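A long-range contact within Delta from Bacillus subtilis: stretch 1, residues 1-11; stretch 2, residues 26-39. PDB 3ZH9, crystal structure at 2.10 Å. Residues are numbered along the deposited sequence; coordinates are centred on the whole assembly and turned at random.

Stretch 1 (1-11) MVFDVWKSLKK
Stretch 2 26-39: YLLQETVSRIRQTV

A helix starting at Val 2 runs beside one that is already under way at Tyr 26 and continues through Val 39, in the same direction, their axes 10° apart and 10.2 Å at closest approach. Backbone dihedrals stay near -60/-45 through most of both. The register is set by three CA-CA pairs: Val 2 to Leu 27 at 7.3 Å, Trp 6 to Thr 31 at 7.1 Å, and Leu 9 to Thr 38 at 6.9 Å. Val 2, Val 5, Trp 6 and Leu 9 direct their CA-to-CB bonds toward the second helix, the i, i+3, i+4, i+7 spacing of a single helical face.

Trp 6 is the knob, seated among Leu 27, Glu 30, Thr 31 and Arg 34. Its chi1 is m (-65°) and chi2 is 1°, which sends the indole obliquely back toward the N-terminal end of the partner helix, with its NH edge at Thr 31. There NE1 donates to Thr 31 OG1, 2.8 Å away, at a nearly straight 166°. Thr 31, chi1 m (-60°), passes its own proton back to its helix: OG1 to Leu 27 O is 2.8 Å. One hydroxyl thus accepts from the indole and donates to a carbonyl. Thr 38 repeats this hydroxyl-to-carbonyl bond, with chi1 m (-53°) and OG1 donating to Arg 34 O at 2.7 Å.

Arg 34 covers one face of the indole. With chi1 m (-78°), chi2 t, chi3 t and chi4 -107°, its chain extends along the ring: CD lies 3.6 Å from the centroid of the five-membered ring of Trp 6, almost on the normal, and CZ lies 3.9 Å from that of the six-membered ring. The guanidinium stacks flat, planes at 8°, combining cation-pi attraction with dispersion. Glu 30 (chi1 t, chi2 p, chi3 16°) holds the arginine in a salt bridge, Arg 34 NE to Glu 30 OE2 at 2.8 Å, while its CG packs 3.3 Å from Trp 6 CZ2. A water ties the other end, donating to Trp 6 O at 2.8 Å and accepting from Arg 34 NH1 at 3.1 Å.

Apolar contacts extend the seam both ways from the indole. At its off-rotamer chi1 of 126°, Val 2 has CG2 3.6 Å from Thr 31 OG1 and 3.9 Å from Leu 27 CB; the m, t rotamer of Leu 27 brings CD2 to 4.1 Å from Trp 6 CH2. Val 5, chi1 t, sets CG1 3.9 Å from Thr 31 CG2. Leu 9 (m, t) brings CD1 to 3.5 Å from Ile 35 CG1, the latter on an m, t side chain. Lys 10 (m, t, t, t) leaves NZ 4.4 Å from Arg 34 NH1, a like-charge approach at the margin.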

# COMPACT_ATOMS: atom_id res chain seq x y z
N MET A 1 -13.27 -4.76 -9.48
CA MET A 1 -12.10 -3.91 -9.27
C MET A 1 -12.49 -2.71 -8.39
O MET A 1 -13.69 -2.40 -8.26
CB MET A 1 -11.54 -3.41 -10.61
N VAL A 2 -11.49 -2.04 -7.81
CA VAL A 2 -11.75 -0.83 -7.04
C VAL A 2 -12.57 0.15 -7.87
O VAL A 2 -13.48 0.81 -7.37
CB VAL A 2 -10.45 -0.13 -6.55
CG1 VAL A 2 -10.43 1.31 -6.97
CG2 VAL A 2 -10.34 -0.21 -5.03
N PHE A 3 -12.26 0.23 -9.16
CA PHE A 3 -12.90 1.21 -10.03
C PHE A 3 -14.41 0.97 -10.23
O PHE A 3 -15.19 1.91 -10.35
CB PHE A 3 -12.16 1.28 -11.36
CG PHE A 3 -10.73 1.70 -11.20
CD1 PHE A 3 -10.42 2.95 -10.71
CD2 PHE A 3 -9.69 0.85 -11.52
CE1 PHE A 3 -9.10 3.35 -10.53
CE2 PHE A 3 -8.36 1.25 -11.36
CZ PHE A 3 -8.08 2.50 -10.86
N ASP A 4 -14.81 -0.29 -10.23
CA ASP A 4 -16.23 -0.65 -10.37
C ASP A 4 -16.99 -0.05 -9.18
O ASP A 4 -17.98 0.67 -9.35
CB ASP A 4 -16.34 -2.17 -10.43
CG ASP A 4 -17.79 -2.68 -10.40
OD1 ASP A 4 -18.66 -2.18 -11.15
OD2 ASP A 4 -18.04 -3.63 -9.63
N VAL A 5 -16.51 -0.33 -7.98
CA VAL A 5 -17.10 0.26 -6.79
C VAL A 5 -17.10 1.79 -6.85
O VAL A 5 -18.14 2.41 -6.63
CB VAL A 5 -16.43 -0.25 -5.50
CG1 VAL A 5 -17.03 0.44 -4.25
CG2 VAL A 5 -16.62 -1.74 -5.40
N TRP A 6 -15.97 2.41 -7.17
CA TRP A 6 -15.90 3.87 -7.13
C TRP A 6 -16.89 4.51 -8.09
O TRP A 6 -17.59 5.45 -7.73
CB TRP A 6 -14.48 4.39 -7.41
CG TRP A 6 -13.47 4.01 -6.34
CD1 TRP A 6 -13.70 3.25 -5.22
CD2 TRP A 6 -12.08 4.36 -6.31
NE1 TRP A 6 -12.54 3.10 -4.50
CE2 TRP A 6 -11.53 3.77 -5.15
CE3 TRP A 6 -11.25 5.11 -7.15
CZ2 TRP A 6 -10.19 3.93 -4.80
CZ3 TRP A 6 -9.91 5.26 -6.80
CH2 TRP A 6 -9.40 4.67 -5.64
N LYS A 7 -16.96 3.97 -9.30
CA LYS A 7 -17.90 4.45 -10.30
C LYS A 7 -19.36 4.23 -9.87
O LYS A 7 -20.20 5.10 -10.07
CB LYS A 7 -17.63 3.75 -11.63
CG LYS A 7 -18.37 4.30 -12.83
CD LYS A 7 -17.96 3.51 -14.07
CE LYS A 7 -18.58 4.08 -15.34
NZ LYS A 7 -18.04 5.42 -15.68
N SER A 8 -19.64 3.07 -9.29
CA SER A 8 -20.99 2.77 -8.77
C SER A 8 -21.44 3.80 -7.73
O SER A 8 -22.56 4.31 -7.80
CB SER A 8 -21.02 1.38 -8.12
OG SER A 8 -21.00 0.38 -9.10
N LEU A 9 -20.57 4.08 -6.77
CA LEU A 9 -20.89 5.01 -5.70
C LEU A 9 -21.26 6.37 -6.28
O LEU A 9 -22.19 7.02 -5.80
CB LEU A 9 -19.72 5.16 -4.73
CG LEU A 9 -19.41 3.92 -3.89
CD1 LEU A 9 -18.21 4.17 -3.01
CD2 LEU A 9 -20.64 3.56 -3.05
N LYS A 10 -20.54 6.78 -7.32
CA LYS A 10 -20.79 8.05 -7.97
C LYS A 10 -22.10 8.07 -8.76
O LYS A 10 -22.64 9.14 -9.02
CB LYS A 10 -19.61 8.43 -8.88
CG LYS A 10 -18.38 8.96 -8.14
CD LYS A 10 -17.27 9.37 -9.11
CE LYS A 10 -16.21 10.21 -8.40
NZ LYS A 10 -15.08 10.61 -9.30
N LYS A 11 -22.60 6.90 -9.15
CA LYS A 11 -23.89 6.84 -9.85
C LYS A 11 -25.06 6.76 -8.87
O LYS A 11 -26.22 6.70 -9.27
CB LYS A 11 -23.94 5.67 -10.83
CG LYS A 11 -23.05 5.87 -12.06
CD LYS A 11 -23.15 4.73 -13.05
CE LYS A 11 -24.53 4.64 -13.68
NZ LYS A 11 -24.84 5.80 -14.56
N TYR A 26 -4.39 0.61 1.39
CA TYR A 26 -4.63 1.99 0.99
C TYR A 26 -5.92 2.10 0.18
O TYR A 26 -6.70 3.04 0.38
CB TYR A 26 -3.46 2.54 0.17
CG TYR A 26 -3.83 3.86 -0.46
CD1 TYR A 26 -3.75 5.04 0.27
CD2 TYR A 26 -4.29 3.93 -1.77
CE1 TYR A 26 -4.10 6.24 -0.30
CE2 TYR A 26 -4.65 5.13 -2.34
CZ TYR A 26 -4.55 6.28 -1.59
OH TYR A 26 -4.90 7.49 -2.14
N LEU A 27 -6.13 1.16 -0.73
CA LEU A 27 -7.35 1.11 -1.52
C LEU A 27 -8.58 0.71 -0.69
O LEU A 27 -9.70 1.17 -0.95
CB LEU A 27 -7.18 0.16 -2.70
CG LEU A 27 -6.15 0.64 -3.72
CD1 LEU A 27 -6.00 -0.36 -4.86
CD2 LEU A 27 -6.55 2.01 -4.25
N LEU A 28 -8.38 -0.14 0.29
CA LEU A 28 -9.46 -0.45 1.21
C LEU A 28 -9.86 0.85 1.91
O LEU A 28 -11.04 1.20 1.96
CB LEU A 28 -9.05 -1.53 2.21
CG LEU A 28 -8.74 -2.87 1.54
CD1 LEU A 28 -8.40 -3.95 2.55
CD2 LEU A 28 -9.91 -3.31 0.66
N GLN A 29 -8.86 1.58 2.39
CA GLN A 29 -9.10 2.81 3.12
C GLN A 29 -9.77 3.83 2.25
O GLN A 29 -10.73 4.47 2.66
CB GLN A 29 -7.79 3.41 3.66
CG GLN A 29 -7.08 2.55 4.70
CD GLN A 29 -8.03 2.01 5.75
OE1 GLN A 29 -9.04 2.64 6.09
NE2 GLN A 29 -7.71 0.83 6.28
N GLU A 30 -9.28 3.98 1.03
CA GLU A 30 -9.82 4.99 0.13
C GLU A 30 -11.29 4.69 -0.21
O GLU A 30 -12.13 5.59 -0.30
CB GLU A 30 -8.96 5.09 -1.13
CG GLU A 30 -9.55 5.95 -2.21
CD GLU A 30 -9.68 7.40 -1.79
OE1 GLU A 30 -9.04 7.78 -0.79
OE2 GLU A 30 -10.42 8.16 -2.47
N THR A 31 -11.61 3.41 -0.36
CA THR A 31 -12.96 2.97 -0.73
C THR A 31 -13.94 3.16 0.43
O THR A 31 -15.06 3.64 0.24
CB THR A 31 -12.95 1.48 -1.17
OG1 THR A 31 -12.09 1.33 -2.32
CG2 THR A 31 -14.36 0.99 -1.53
N VAL A 32 -13.52 2.78 1.63
CA VAL A 32 -14.31 3.00 2.83
C VAL A 32 -14.62 4.49 2.97
O VAL A 32 -15.72 4.88 3.33
CB VAL A 32 -13.56 2.50 4.08
CG1 VAL A 32 -14.12 3.15 5.34
CG2 VAL A 32 -13.63 0.99 4.17
N SER A 33 -13.63 5.31 2.64
CA SER A 33 -13.81 6.75 2.72
C SER A 33 -14.83 7.26 1.70
O SER A 33 -15.67 8.11 2.01
CB SER A 33 -12.45 7.46 2.54
OG SER A 33 -12.60 8.85 2.68
N ARG A 34 -14.77 6.73 0.48
CA ARG A 34 -15.74 7.13 -0.54
C ARG A 34 -17.14 6.66 -0.17
O ARG A 34 -18.13 7.31 -0.49
CB ARG A 34 -15.33 6.61 -1.93
CG ARG A 34 -14.23 7.44 -2.59
CD ARG A 34 -13.54 6.66 -3.73
NE ARG A 34 -12.39 7.39 -4.25
CZ ARG A 34 -12.35 8.00 -5.43
NH1 ARG A 34 -13.41 7.99 -6.24
NH2 ARG A 34 -11.24 8.63 -5.82
N ILE A 35 -17.23 5.52 0.51
CA ILE A 35 -18.56 5.03 0.85
C ILE A 35 -19.14 5.92 1.94
O ILE A 35 -20.32 6.24 1.93
CB ILE A 35 -18.56 3.57 1.31
CG1 ILE A 35 -18.31 2.64 0.12
CG2 ILE A 35 -19.90 3.23 1.98
CD1 ILE A 35 -17.96 1.20 0.54
N ARG A 36 -18.28 6.33 2.87
CA ARG A 36 -18.66 7.23 3.96
C ARG A 36 -19.13 8.58 3.43
O ARG A 36 -20.19 9.07 3.81
CB ARG A 36 -17.47 7.43 4.90
CG ARG A 36 -17.74 8.31 6.11
CD ARG A 36 -16.44 8.56 6.86
NE ARG A 36 -15.63 7.34 6.96
CZ ARG A 36 -14.43 7.28 7.53
NH1 ARG A 36 -13.89 8.37 8.07
NH2 ARG A 36 -13.77 6.13 7.56
N GLN A 37 -18.34 9.18 2.54
CA GLN A 37 -18.71 10.43 1.88
C GLN A 37 -20.04 10.30 1.16
O GLN A 37 -20.77 11.28 0.99
CB GLN A 37 -17.63 10.85 0.87
CG GLN A 37 -16.37 11.38 1.53
CD GLN A 37 -15.19 11.52 0.57
OE1 GLN A 37 -15.29 11.24 -0.63
NE2 GLN A 37 -14.05 11.97 1.10
N THR A 38 -20.35 9.09 0.71
CA THR A 38 -21.62 8.86 0.03
C THR A 38 -22.82 8.74 0.99
O THR A 38 -23.88 9.29 0.71
CB THR A 38 -21.55 7.61 -0.89
OG1 THR A 38 -20.43 7.72 -1.78
CG2 THR A 38 -22.80 7.50 -1.72
N VAL A 39 -22.68 8.03 2.11
CA VAL A 39 -23.87 7.76 2.93
C VAL A 39 -23.99 8.63 4.19
O VAL A 39 -25.10 8.90 4.65
CB VAL A 39 -23.99 6.25 3.33
CG1 VAL A 39 -23.47 5.37 2.23
CG2 VAL A 39 -23.25 5.97 4.60
O HOH W 1 -16.35 7.14 -5.88